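Local coordinates for protein beta-lactamase (Sphaerobacter thermophilus, PDB 4EWF) that probably hydrolyses beta-lactams to substituted beta-amino acids, as a member of the class A beta-lactamase family, at residues Ile56-Ala61 with Leu120-Val125; Arg76-Ala81 with Gly97-Leu102; Asp83-Ser88 with Asp114-Asn119; Leu108-Ser113 with Ala190-Gln195. One frame throughout, in Å; residues are numbered along the deposited sequence.

Contact 1: residues Ile56-Ala61 with Leu120-Val125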
loop_
_atom_site.group_PDB
_atom_site.type_symbol
_atom_site.label_atom_id
_atom_site.label_comp_id
_atom_site.label_asym_id
_atom_site.label_seq_id
_atom_site.Cartn_x
_atom_site.Cartn_y
_atom_site.Cartn_z
ATOM N N ILE A 56 -3.454 2.400 -3.702
ATOM C CA ILE A 56 -4.561 1.744 -3.014
ATOM C C ILE A 56 -5.861 2.523 -3.189
ATOM O O ILE A 56 -6.826 2.003 -3.732
ATOM C CB ILE A 56 -4.259 1.507 -1.517
ATOM C CG1 ILE A 56 -3.210 0.396 -1.353
ATOM C CG2 ILE A 56 -5.554 1.156 -0.746
ATOM C CD1 ILE A 56 -2.681 0.272 0.094
ATOM N N PRO A 57 -5.897 3.784 -2.733
ATOM C CA PRO A 57 -7.143 4.522 -2.953
ATOM C C PRO A 57 -7.468 4.696 -4.438
ATOM O O PRO A 57 -8.637 4.820 -4.766
ATOM C CB PRO A 57 -6.879 5.880 -2.282
ATOM C CG PRO A 57 -5.401 5.975 -2.150
ATOM C CD PRO A 57 -4.914 4.561 -1.956
ATOM N N LEU A 58 -6.467 4.709 -5.316
ATOM C CA LEU A 58 -6.736 4.763 -6.760
ATOM C C LEU A 58 -7.529 3.521 -7.193
ATOM O O LEU A 58 -8.534 3.615 -7.908
ATOM C CB LEU A 58 -5.422 4.864 -7.556
ATOM C CG LEU A 58 -5.524 4.672 -9.082
ATOM C CD1 LEU A 58 -6.426 5.714 -9.742
ATOM C CD2 LEU A 58 -4.136 4.675 -9.716
HETATM N N MSE A 59 -7.070 2.349 -6.759
HETATM C CA MSE A 59 -7.786 1.110 -7.045
HETATM C C MSE A 59 -9.226 1.186 -6.529
HETATM O O MSE A 59 -10.164 0.764 -7.199
HETATM C CB MSE A 59 -7.075 -0.078 -6.400
HETATM C CG MSE A 59 -7.812 -1.412 -6.567
HETATM SE SE MSE A 59 -6.810 -2.876 -5.750
HETATM C CE MSE A 59 -6.688 -2.271 -3.942
ATOM N N ILE A 60 -9.400 1.725 -5.326
ATOM C CA ILE A 60 -10.734 1.827 -4.760
ATOM C C ILE A 60 -11.615 2.694 -5.664
ATOM O O ILE A 60 -12.781 2.373 -5.909
ATOM C CB ILE A 60 -10.704 2.362 -3.307
ATOM C CG1 ILE A 60 -9.966 1.364 -2.409
ATOM C CG2 ILE A 60 -12.127 2.587 -2.798
ATOM C CD1 ILE A 60 -9.607 1.898 -0.981
ATOM N N ALA A 61 -11.055 3.789 -6.173
ATOM C CA ALA A 61 -11.832 4.670 -7.049
ATOM C C ALA A 61 -12.276 3.907 -8.289
ATOM O O ALA A 61 -13.404 4.065 -8.758
ATOM C CB ALA A 61 -11.031 5.904 -7.437
ATOM N N LEU A 120 -2.619 5.657 -16.534
ATOM C CA LEU A 120 -3.777 5.352 -17.370
ATOM C C LEU A 120 -5.078 5.292 -16.542
ATOM O O LEU A 120 -6.114 5.815 -16.966
ATOM C CB LEU A 120 -3.551 4.044 -18.134
ATOM C CG LEU A 120 -2.570 4.113 -19.319
ATOM C CD1 LEU A 120 -2.262 2.702 -19.841
ATOM C CD2 LEU A 120 -3.128 4.993 -20.451
ATOM N N LEU A 121 -5.020 4.655 -15.371
ATOM C CA LEU A 121 -6.162 4.604 -14.453
ATOM C C LEU A 121 -6.510 5.996 -13.901
ATOM O O LEU A 121 -7.677 6.328 -13.716
ATOM C CB LEU A 121 -5.867 3.647 -13.293
ATOM C CG LEU A 121 -5.682 2.172 -13.668
ATOM C CD1 LEU A 121 -5.308 1.351 -12.434
ATOM C CD2 LEU A 121 -6.945 1.628 -14.299
ATOM N N ILE A 122 -5.484 6.794 -13.612
ATOM C CA ILE A 122 -5.699 8.169 -13.172
ATOM C C ILE A 122 -6.419 8.963 -14.260
ATOM O O ILE A 122 -7.342 9.737 -13.973
ATOM C CB ILE A 122 -4.382 8.847 -12.786
ATOM C CG1 ILE A 122 -3.793 8.166 -11.547
ATOM C CG2 ILE A 122 -4.592 10.342 -12.532
ATOM C CD1 ILE A 122 -2.515 8.814 -11.065
ATOM N N ASP A 123 -6.039 8.748 -15.514
ATOM C CA ASP A 123 -6.735 9.420 -16.619
ATOM C C ASP A 123 -8.193 8.964 -16.740
ATOM O O ASP A 123 -9.070 9.737 -17.127
ATOM C CB ASP A 123 -6.041 9.153 -17.954
ATOM C CG ASP A 123 -4.783 9.994 -18.145
ATOM O OD1 ASP A 123 -4.608 11.002 -17.414
ATOM O OD2 ASP A 123 -3.975 9.646 -19.038
ATOM N N LEU A 124 -8.454 7.699 -16.451
ATOM C CA LEU A 124 -9.798 7.170 -16.660
ATOM C C LEU A 124 -10.759 7.683 -15.589
ATOM O O LEU A 124 -11.874 8.077 -15.876
ATOM C CB LEU A 124 -9.770 5.650 -16.610
ATOM C CG LEU A 124 -9.188 4.945 -17.826
ATOM C CD1 LEU A 124 -9.135 3.469 -17.535
ATOM C CD2 LEU A 124 -10.034 5.236 -19.063
ATOM N N VAL A 125 -10.300 7.673 -14.348
ATOM C CA VAL A 125 -11.163 7.973 -13.220
ATOM C C VAL A 125 -11.014 9.436 -12.766
ATOM O O VAL A 125 -11.960 10.042 -12.255
ATOM C CB VAL A 125 -10.895 6.968 -12.086
ATOM C CG1 VAL A 125 -9.841 7.502 -11.099
ATOM C CG2 VAL A 125 -12.170 6.606 -11.395
#
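Leu58 of helix 56-61 meets Leu121, Ile122 and Val125 of helix 120-125 in the all-helical half of a class A beta-lactamase fold. The two short helical segments run 10.3 Å apart at closest approach, with a crossing angle of 44°. That spacing leaves the contact largely to side chains, and it is almost wholly apolar. Leu58 carries most of it. Its CG is anti to the backbone N (chi1 169°), and both methyls are used. CD2 lies 4.0 Å from Ile122 CG1 and 4.1 Å from Leu121 CB. CD1 also touches Ile122 CG1, and it reaches Val125 CG1 at 4.1 Å. The Leu58 side chain crosses those of Leu121 and Ile122 at about a right angle. Leu121 meets Leu58 through CB, and its side chain also packs on Leu102, Leu105 and Thr109 of helix 102-111. Ile122 meets Leu58 through the CG1 methylene, which stands anti to its carbonyl carbon (chi1 -66°). One turn further on, Ala61 pairs with Val125, and the CA atoms of these two residues come to 7.0 Å. Val125 is partly exposed, and both of its methyls are engaged. Helix 127-136 adds to the packing, with Val130 on Leu58 and Leu127 on Ile122. Helix 102-111 also meets the first segment, where Met59, a selenomethionine, packs on Ile110. Val125 CG1 sits 4.2 Å from Ala61 CB, while Val125 CG2 rests 3.9 Å from Ala61 O.

Contact 2: residues Arg76-Ala81 with Gly97-Leu102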
loop_
_atom_site.group_PDB
_atom_site.type_symbol
_atom_site.label_atom_id
_atom_site.label_comp_id
_atom_site.label_asym_id
_atom_site.label_seq_id
_atom_site.Cartn_x
_atom_site.Cartn_y
_atom_site.Cartn_z
ATOM N N ARG A 76 -11.579 -2.180 -22.725
ATOM C CA ARG A 76 -10.278 -2.160 -23.397
ATOM C C ARG A 76 -9.599 -0.786 -23.279
ATOM O O ARG A 76 -10.256 0.255 -23.385
ATOM C CB ARG A 76 -10.408 -2.562 -24.875
ATOM C CG ARG A 76 -11.481 -3.632 -25.179
ATOM C CD ARG A 76 -11.292 -4.956 -24.404
ATOM N NE ARG A 76 -10.516 -5.957 -25.144
ATOM C CZ ARG A 76 -10.536 -7.268 -24.898
ATOM N NH1 ARG A 76 -9.790 -8.089 -25.627
ATOM N NH2 ARG A 76 -11.304 -7.761 -23.929
ATOM N N ILE A 77 -8.292 -0.803 -23.017
ATOM C CA ILE A 77 -7.444 0.389 -23.061
ATOM C C ILE A 77 -6.220 0.047 -23.898
ATOM O O ILE A 77 -5.585 -0.988 -23.684
ATOM C CB ILE A 77 -6.958 0.823 -21.650
ATOM C CG1 ILE A 77 -8.132 1.245 -20.771
ATOM C CG2 ILE A 77 -5.940 1.968 -21.742
ATOM C CD1 ILE A 77 -8.840 0.092 -20.111
ATOM N N VAL A 78 -5.886 0.913 -24.848
ATOM C CA VAL A 78 -4.737 0.679 -25.720
ATOM C C VAL A 78 -3.502 1.431 -25.206
ATOM O O VAL A 78 -3.577 2.619 -24.861
ATOM C CB VAL A 78 -5.029 1.119 -27.173
ATOM C CG1 VAL A 78 -3.781 0.951 -28.058
ATOM C CG2 VAL A 78 -6.208 0.346 -27.747
ATOM N N LEU A 79 -2.374 0.730 -25.157
ATOM C CA LEU A 79 -1.102 1.322 -24.753
ATOM C C LEU A 79 -0.556 2.247 -25.849
ATOM O O LEU A 79 -0.338 1.820 -26.986
ATOM C CB LEU A 79 -0.076 0.229 -24.451
ATOM C CG LEU A 79 1.317 0.738 -24.048
ATOM C CD1 LEU A 79 1.252 1.452 -22.708
ATOM C CD2 LEU A 79 2.292 -0.414 -23.987
ATOM N N ARG A 80 -0.322 3.508 -25.494
ATOM C CA ARG A 80 0.206 4.484 -26.444
ATOM C C ARG A 80 1.534 5.039 -25.939
ATOM O O ARG A 80 1.749 5.162 -24.738
ATOM C CB ARG A 80 -0.788 5.628 -26.650
ATOM C CG ARG A 80 -1.665 5.509 -27.884
ATOM C CD ARG A 80 -2.391 4.193 -27.944
ATOM N NE ARG A 80 -3.742 4.309 -28.500
ATOM C CZ ARG A 80 -4.106 3.897 -29.714
ATOM N NH1 ARG A 80 -3.219 3.338 -30.534
ATOM N NH2 ARG A 80 -5.371 4.031 -30.104
ATOM N N ALA A 81 2.406 5.391 -26.876
ATOM C CA ALA A 81 3.711 5.961 -26.563
ATOM C C ALA A 81 3.617 7.143 -25.601
ATOM O O ALA A 81 4.377 7.224 -24.648
ATOM C CB ALA A 81 4.415 6.376 -27.843
ATOM N N GLY A 97 0.540 0.119 -28.919
ATOM C CA GLY A 97 -0.604 -0.516 -29.558
ATOM C C GLY A 97 -1.093 -1.745 -28.803
ATOM O O GLY A 97 -2.133 -2.322 -29.129
ATOM N N LEU A 98 -0.336 -2.154 -27.788
ATOM C CA LEU A 98 -0.739 -3.284 -26.963
ATOM C C LEU A 98 -2.125 -3.013 -26.379
ATOM O O LEU A 98 -2.358 -1.975 -25.765
ATOM C CB LEU A 98 0.261 -3.477 -25.823
ATOM C CG LEU A 98 0.034 -4.648 -24.862
ATOM C CD1 LEU A 98 0.297 -5.971 -25.545
ATOM C CD2 LEU A 98 0.955 -4.497 -23.659
ATOM N N GLU A 99 -3.043 -3.948 -26.568
ATOM C CA GLU A 99 -4.398 -3.774 -26.074
ATOM C C GLU A 99 -4.606 -4.514 -24.755
ATOM O O GLU A 99 -4.493 -5.733 -24.693
ATOM C CB GLU A 99 -5.401 -4.235 -27.133
ATOM C CG GLU A 99 -6.832 -3.825 -26.861
ATOM C CD GLU A 99 -7.709 -3.924 -28.105
ATOM O OE1 GLU A 99 -7.159 -4.022 -29.228
ATOM O OE2 GLU A 99 -8.950 -3.898 -27.953
ATOM N N LEU A 100 -4.902 -3.752 -23.705
ATOM C CA LEU A 100 -5.096 -4.286 -22.361
ATOM C C LEU A 100 -6.556 -4.138 -21.933
ATOM O O LEU A 100 -7.352 -3.528 -22.646
ATOM C CB LEU A 100 -4.207 -3.510 -21.382
ATOM C CG LEU A 100 -2.718 -3.593 -21.765
ATOM C CD1 LEU A 100 -1.978 -2.295 -21.473
ATOM C CD2 LEU A 100 -2.053 -4.773 -21.080
ATOM N N THR A 101 -6.903 -4.690 -20.772
ATOM C CA THR A 101 -8.221 -4.479 -20.197
ATOM C C THR A 101 -8.055 -3.646 -18.942
ATOM O O THR A 101 -6.941 -3.501 -18.424
ATOM C CB THR A 101 -8.934 -5.793 -19.813
ATOM O OG1 THR A 101 -8.116 -6.524 -18.888
ATOM C CG2 THR A 101 -9.246 -6.649 -21.043
ATOM N N LEU A 102 -9.157 -3.086 -18.462
ATOM C CA LEU A 102 -9.138 -2.351 -17.206
ATOM C C LEU A 102 -8.596 -3.248 -16.089
ATOM O O LEU A 102 -7.817 -2.805 -15.254
ATOM C CB LEU A 102 -10.555 -1.866 -16.865
ATOM C CG LEU A 102 -10.692 -1.086 -15.551
ATOM C CD1 LEU A 102 -9.798 0.134 -15.557
ATOM C CD2 LEU A 102 -12.148 -0.674 -15.300
#
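Gly97 N gives its hydrogen to Leu79 O at 2.7 Å, the shortest of four backbone bonds between residues 76-81 and 97-102. Leu79 N in turn donates to Leu98 O at 2.8 Å, nearly straight at 176°. Ile77 and Leu100 form a reciprocal pair, with Leu100 N to Ile77 O at 2.8 Å and Ile77 N to Leu100 O at 2.9 Å. Arg76 and Glu99 add a long salt bridge, with Arg76 NE 3.8 Å from Glu99 OE2. The carboxylate oxygen lies at the edge of the guanidinium and in its plane, yet the two flat groups are turned 87° apart. Arg76 is poorly ordered. Strands 76-78 and 99-101 form a two-stranded antiparallel sheet at the surface of the protein, and the bonds of Leu79 continue the pairing beyond it. Ile77 and Leu100 are the hydrogen-bonded pair of the sheet. Arg76 with Thr101 and Val78 with Glu99 are non-hydrogen-bonded pairs, with their side chains on the other face. There Thr101 CG2 lies over one face of the guanidinium, 3.7 Å from Arg76 NH2. On the face of Ile77 and Leu100, Ile77 CD1 packs 3.6 Å from Leu102 N, at the start of helix 102-111. Ile77 also touches Leu124 and Leu105, on helices 115-125 and 102-111. Leu79 meets Leu98 through CB and CD2. Leu79 CB lies 4.0 Å from Leu98 CB, and the two side chains cross obliquely.

Contact 3: residues Asp83-Ser88 with Asp114-Asn119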
loop_
_atom_site.group_PDB
_atom_site.type_symbol
_atom_site.label_atom_id
_atom_site.label_comp_id
_atom_site.label_asym_id
_atom_site.label_seq_id
_atom_site.Cartn_x
_atom_site.Cartn_y
_atom_site.Cartn_z
ATOM N N ASP A 83 1.596 7.639 -23.208
ATOM C CA ASP A 83 1.222 7.219 -21.847
ATOM C C ASP A 83 2.379 6.639 -21.040
ATOM O O ASP A 83 2.287 6.500 -19.816
ATOM C CB ASP A 83 0.134 6.139 -21.900
ATOM C CG ASP A 83 -1.042 6.534 -22.772
ATOM O OD1 ASP A 83 -1.528 7.676 -22.610
ATOM O OD2 ASP A 83 -1.477 5.701 -23.610
ATOM N N LYS A 84 3.456 6.265 -21.719
ATOM C CA LYS A 84 4.516 5.489 -21.061
ATOM C C LYS A 84 5.238 6.338 -20.017
ATOM O O LYS A 84 5.773 7.401 -20.333
ATOM C CB LYS A 84 5.498 4.940 -22.112
ATOM C CG LYS A 84 4.871 3.862 -23.025
ATOM C CD LYS A 84 5.863 3.303 -24.065
ATOM C CE LYS A 84 5.352 1.973 -24.633
ATOM N NZ LYS A 84 6.038 1.583 -25.912
ATOM N N ALA A 85 5.258 5.856 -18.774
ATOM C CA ALA A 85 5.856 6.586 -17.658
ATOM C C ALA A 85 7.204 5.986 -17.274
ATOM O O ALA A 85 7.402 4.787 -17.412
ATOM C CB ALA A 85 4.910 6.528 -16.435
ATOM N N PRO A 86 8.125 6.808 -16.744
ATOM C CA PRO A 86 9.371 6.212 -16.250
ATOM C C PRO A 86 9.160 5.514 -14.919
ATOM O O PRO A 86 8.118 5.707 -14.288
ATOM C CB PRO A 86 10.308 7.421 -16.059
ATOM C CG PRO A 86 9.451 8.646 -16.194
ATOM C CD PRO A 86 8.027 8.243 -16.427
ATOM N N GLY A 87 10.139 4.724 -14.493
ATOM C CA GLY A 87 10.065 4.066 -13.207
ATOM C C GLY A 87 9.576 2.633 -13.265
ATOM O O GLY A 87 9.645 1.966 -14.296
ATOM N N SER A 88 9.085 2.154 -12.132
ATOM C CA SER A 88 8.649 0.769 -12.005
ATOM C C SER A 88 7.518 0.428 -12.992
ATOM O O SER A 88 6.711 1.284 -13.368
ATOM C CB SER A 88 8.212 0.517 -10.561
ATOM O OG SER A 88 7.248 1.489 -10.190
ATOM N N ASP A 114 3.204 -0.754 -11.634
ATOM C CA ASP A 114 3.421 -0.235 -12.976
ATOM C C ASP A 114 2.917 1.208 -13.103
ATOM O O ASP A 114 1.715 1.474 -13.020
ATOM C CB ASP A 114 2.740 -1.149 -13.997
ATOM C CG ASP A 114 3.187 -0.866 -15.408
ATOM O OD1 ASP A 114 3.658 -1.805 -16.095
ATOM O OD2 ASP A 114 3.062 0.302 -15.823
ATOM N N ASN A 115 3.857 2.122 -13.304
ATOM C CA ASN A 115 3.590 3.556 -13.342
ATOM C C ASN A 115 2.762 3.968 -14.565
ATOM O O ASN A 115 1.930 4.862 -14.472
ATOM C CB ASN A 115 4.897 4.366 -13.298
ATOM C CG ASN A 115 5.500 4.458 -11.885
ATOM O OD1 ASN A 115 4.849 4.126 -10.896
ATOM N ND2 ASN A 115 6.743 4.928 -11.797
ATOM N N THR A 116 2.988 3.319 -15.707
ATOM C CA THR A 116 2.172 3.585 -16.895
ATOM C C THR A 116 0.707 3.184 -16.646
ATOM O O THR A 116 -0.223 3.958 -16.905
ATOM C CB THR A 116 2.699 2.829 -18.130
ATOM O OG1 THR A 116 4.026 3.289 -18.452
ATOM C CG2 THR A 116 1.791 3.068 -19.318
ATOM N N ALA A 117 0.507 1.973 -16.136
ATOM C CA ALA A 117 -0.838 1.482 -15.831
ATOM C C ALA A 117 -1.528 2.416 -14.837
ATOM O O ALA A 117 -2.721 2.709 -14.962
ATOM C CB ALA A 117 -0.762 0.086 -15.252
ATOM N N THR A 118 -0.760 2.881 -13.856
ATOM C CA THR A 118 -1.267 3.793 -12.838
ATOM C C THR A 118 -1.774 5.085 -13.464
ATOM O O THR A 118 -2.902 5.507 -13.187
ATOM C CB THR A 118 -0.193 4.123 -11.792
ATOM O OG1 THR A 118 0.194 2.920 -11.119
ATOM C CG2 THR A 118 -0.733 5.116 -10.763
ATOM N N ASN A 119 -0.939 5.714 -14.294
ATOM C CA ASN A 119 -1.314 6.963 -14.948
ATOM C C ASN A 119 -2.488 6.828 -15.923
ATOM O O ASN A 119 -3.258 7.771 -16.110
ATOM C CB ASN A 119 -0.105 7.624 -15.623
ATOM C CG ASN A 119 0.944 8.081 -14.611
ATOM O OD1 ASN A 119 0.692 8.079 -13.407
ATOM N ND2 ASN A 119 2.122 8.474 -15.096
HETATM O O HOH W 1 2.177 8.559 -18.041
HETATM O O HOH W 2 9.040 4.145 -9.861
#
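Asp114 meets Ser88 where loop 83-88 wraps the start of helix 115-125. Ser113, Asp114 and Asn115 read Ser-Asp-Asn, consistent with the SDN motif of class A beta-lactamases. Asp114 is the N-cap: its OD2 accepts from Ala117 N at 3.1 Å, from above the carboxylate plane. Its OD1 holds the loop beyond Ser88, through Val90 N and Leu91 N. Asn115 binds the loop twice. Its backbone N donates to Ser88 O at 3.0 Å. Its ND2 donates to Pro86 O, also at 3.0 Å, almost straight (177°), within the amide plane and on a carbonyl lone pair. A water accepts from both Asn115 ND2 and Ser88 N. Asn115 OD1 accepts from Lys55 NZ, so the amide is fixed at both ends. Lys55 belongs to a probable SxxK motif, which places this asparagine beside the likely active site. Thr116 comes next. Its OG1, anti to the carbonyl carbon (chi1 -63°), accepts from Ala85 N at 2.9 Å and 174°. Thr116 CG2 rests 3.5 Å from Asp83 O. Thr118 OG1 donates to Asp114 O, which also accepts from Thr118 N. Asn119 closes the segment. Its OD1 accepts from Met148 N, and its ND2 gives a hydrogen to a water that donates to Asp83 O. Ala85 CB points toward the helix, 3.8 Å from Asn115 CB and 3.7 Å from Asn119 ND2.

Contact 4: residues Leu108-Ser113 with Ala190-Gln195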
loop_
_atom_site.group_PDB
_atom_site.type_symbol
_atom_site.label_atom_id
_atom_site.label_comp_id
_atom_site.label_asym_id
_atom_site.label_seq_id
_atom_site.Cartn_x
_atom_site.Cartn_y
_atom_site.Cartn_z
ATOM N N LEU A 108 -1.448 -4.816 -12.962
ATOM C CA LEU A 108 -0.094 -4.285 -13.129
ATOM C C LEU A 108 0.216 -3.162 -12.138
ATOM O O LEU A 108 1.316 -3.075 -11.583
ATOM C CB LEU A 108 0.132 -3.809 -14.573
ATOM C CG LEU A 108 0.053 -4.922 -15.619
ATOM C CD1 LEU A 108 0.063 -4.320 -17.008
ATOM C CD2 LEU A 108 1.199 -5.915 -15.451
ATOM N N THR A 109 -0.773 -2.311 -11.903
ATOM C CA THR A 109 -0.647 -1.229 -10.928
ATOM C C THR A 109 -0.287 -1.752 -9.511
ATOM O O THR A 109 0.629 -1.245 -8.860
ATOM C CB THR A 109 -1.942 -0.377 -10.886
ATOM O OG1 THR A 109 -2.065 0.369 -12.108
ATOM C CG2 THR A 109 -1.917 0.610 -9.709
ATOM N N ILE A 110 -0.995 -2.782 -9.072
ATOM C CA ILE A 110 -0.854 -3.315 -7.718
ATOM C C ILE A 110 0.311 -4.305 -7.565
ATOM O O ILE A 110 1.105 -4.190 -6.631
ATOM C CB ILE A 110 -2.182 -3.977 -7.251
ATOM C CG1 ILE A 110 -3.308 -2.939 -7.217
ATOM C CG2 ILE A 110 -2.021 -4.620 -5.888
ATOM C CD1 ILE A 110 -3.012 -1.718 -6.314
ATOM N N SER A 111 0.406 -5.274 -8.469
ATOM C CA SER A 111 1.367 -6.369 -8.320
ATOM C C SER A 111 2.822 -5.924 -8.417
ATOM O O SER A 111 3.674 -6.365 -7.633
ATOM C CB SER A 111 1.102 -7.476 -9.356
ATOM O OG SER A 111 1.343 -7.002 -10.668
ATOM N N ILE A 112 3.114 -5.067 -9.391
ATOM C CA ILE A 112 4.486 -4.636 -9.624
ATOM C C ILE A 112 4.630 -3.115 -9.677
ATOM O O ILE A 112 5.685 -2.598 -10.061
ATOM C CB ILE A 112 5.058 -5.235 -10.938
ATOM C CG1 ILE A 112 4.344 -4.650 -12.159
ATOM C CG2 ILE A 112 4.926 -6.743 -10.947
ATOM C CD1 ILE A 112 5.142 -4.821 -13.457
ATOM N N SER A 113 3.573 -2.398 -9.314
ATOM C CA SER A 113 3.639 -0.936 -9.247
ATOM C C SER A 113 3.902 -0.275 -10.611
ATOM O O SER A 113 4.714 0.656 -10.742
ATOM C CB SER A 113 4.679 -0.491 -8.216
ATOM O OG SER A 113 4.260 0.721 -7.608
ATOM N N ALA A 190 -7.932 -9.594 -2.911
ATOM C CA ALA A 190 -7.258 -10.557 -3.767
ATOM C C ALA A 190 -6.168 -9.910 -4.650
ATOM O O ALA A 190 -5.146 -10.535 -4.937
ATOM C CB ALA A 190 -8.280 -11.342 -4.618
HETATM N N MSE A 191 -6.377 -8.670 -5.097
HETATM C CA MSE A 191 -5.327 -7.970 -5.851
HETATM C C MSE A 191 -4.099 -7.735 -4.965
HETATM O O MSE A 191 -2.967 -7.986 -5.381
HETATM C CB MSE A 191 -5.808 -6.616 -6.383
HETATM C CG MSE A 191 -6.674 -6.689 -7.610
HETATM SE SE MSE A 191 -5.677 -7.373 -9.172
HETATM C CE MSE A 191 -7.177 -7.437 -10.434
ATOM N N LEU A 192 -4.326 -7.218 -3.756
ATOM C CA LEU A 192 -3.223 -6.975 -2.823
ATOM C C LEU A 192 -2.440 -8.255 -2.531
ATOM O O LEU A 192 -1.229 -8.210 -2.325
ATOM C CB LEU A 192 -3.724 -6.335 -1.520
ATOM C CG LEU A 192 -4.230 -4.906 -1.722
ATOM C CD1 LEU A 192 -4.973 -4.419 -0.492
ATOM C CD2 LEU A 192 -3.058 -3.963 -2.070
ATOM N N GLU A 193 -3.120 -9.394 -2.554
ATOM C CA GLU A 193 -2.448 -10.672 -2.331
ATOM C C GLU A 193 -1.468 -10.992 -3.468
ATOM O O GLU A 193 -0.583 -11.834 -3.323
ATOM C CB GLU A 193 -3.466 -11.806 -2.150
ATOM C CG GLU A 193 -4.275 -11.687 -0.853
ATOM C CD GLU A 193 -5.387 -12.732 -0.714
ATOM O OE1 GLU A 193 -5.235 -13.856 -1.239
ATOM O OE2 GLU A 193 -6.412 -12.422 -0.061
ATOM N N LYS A 194 -1.618 -10.310 -4.596
ATOM C CA LYS A 194 -0.744 -10.573 -5.740
ATOM C C LYS A 194 0.546 -9.733 -5.722
ATOM O O LYS A 194 1.365 -9.811 -6.639
ATOM C CB LYS A 194 -1.538 -10.428 -7.045
ATOM C CG LYS A 194 -2.584 -11.549 -7.163
ATOM C CD LYS A 194 -3.186 -11.643 -8.532
ATOM C CE LYS A 194 -4.107 -12.852 -8.622
ATOM N NZ LYS A 194 -5.140 -12.815 -7.549
ATOM N N GLN A 195 0.716 -8.938 -4.665
ATOM C CA GLN A 195 1.961 -8.205 -4.395
ATOM C C GLN A 195 3.193 -9.076 -4.682
ATOM O O GLN A 195 3.312 -10.179 -4.153
ATOM C CB GLN A 195 1.970 -7.751 -2.926
ATOM C CG GLN A 195 3.256 -7.085 -2.451
ATOM C CD GLN A 195 3.686 -5.947 -3.348
ATOM O OE1 GLN A 195 4.740 -6.008 -3.960
ATOM N NE2 GLN A 195 2.872 -4.898 -3.422
HETATM O O HOH W 3 3.643 -3.168 -5.890
HETATM O O HOH W 4 6.036 -4.575 -5.847
#
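Gln195 OE1 is gripped by a water and by Asn197 N, and it faces the end of helix 102-111 at Ser111. The water donates to Gln195 OE1 at 2.7 Å and makes a weak bond to Ser111 O. The other end of the amide is held in a similar way. Gln195 NE2 donates to Ser215 O and also to a second water, at 3.1 Å. That water gives a hydrogen to Ile110 O at 2.8 Å. Two waters, one of them bonded only weakly to Ser111 O, thus link one amide to two successive carbonyls at the helix end. Chi2 of Gln195 (52°) bends the chain at CD, and the amide lies beside Ile110 O and Ser111 O. A type I turn from Leu192 to Gln195 leads the chain to this point, and Gln195 N donates to Leu192 O. Direct packing lies beside the waters. Ile110 CG2, anti to its backbone N, rests 3.5 Å from Met191 O and 4.0 Å from Leu192 CD2. Ser111 uses CB, which lies 3.6 Å from Lys194 O. Its OG turns back to Tyr107 O. Selenomethionine Met191 leads its end away, and its side chain touches Glu103, Val106 and Tyr107. Ser113 follows the helix end, and its OG hydrogen-bonds with Ser52 OG, Lys55 NZ and Lys216 NZ. The contact joins helices 102-111 and 182-192 beside a cluster consistent with the SxxK motif and with SDN, the class A form of (S/Y)xN.

All four contacts belong to the helical part of the fold. Helix 115-125 serves contacts 1 and 3, whose centres are 13 Å apart. Strand 99-101 of contact 2 runs into helix 102-111, which supplies contact 4; the centres of contacts 2 and 4 are 19 Å apart and they do not touch. Along the chain, contacts 2 and 3 cross, both nested inside the loop closed by contact 1, while contact 4 crosses both 1 and 3. Contact 2 is the most peripheral, its centre about 25 Å from the chain centre, and contact 4 the most central, at about 9 Å. Ser88 OG bonds to Ser113 O, linking contacts 3 and 4 next to the probable catalytic motifs.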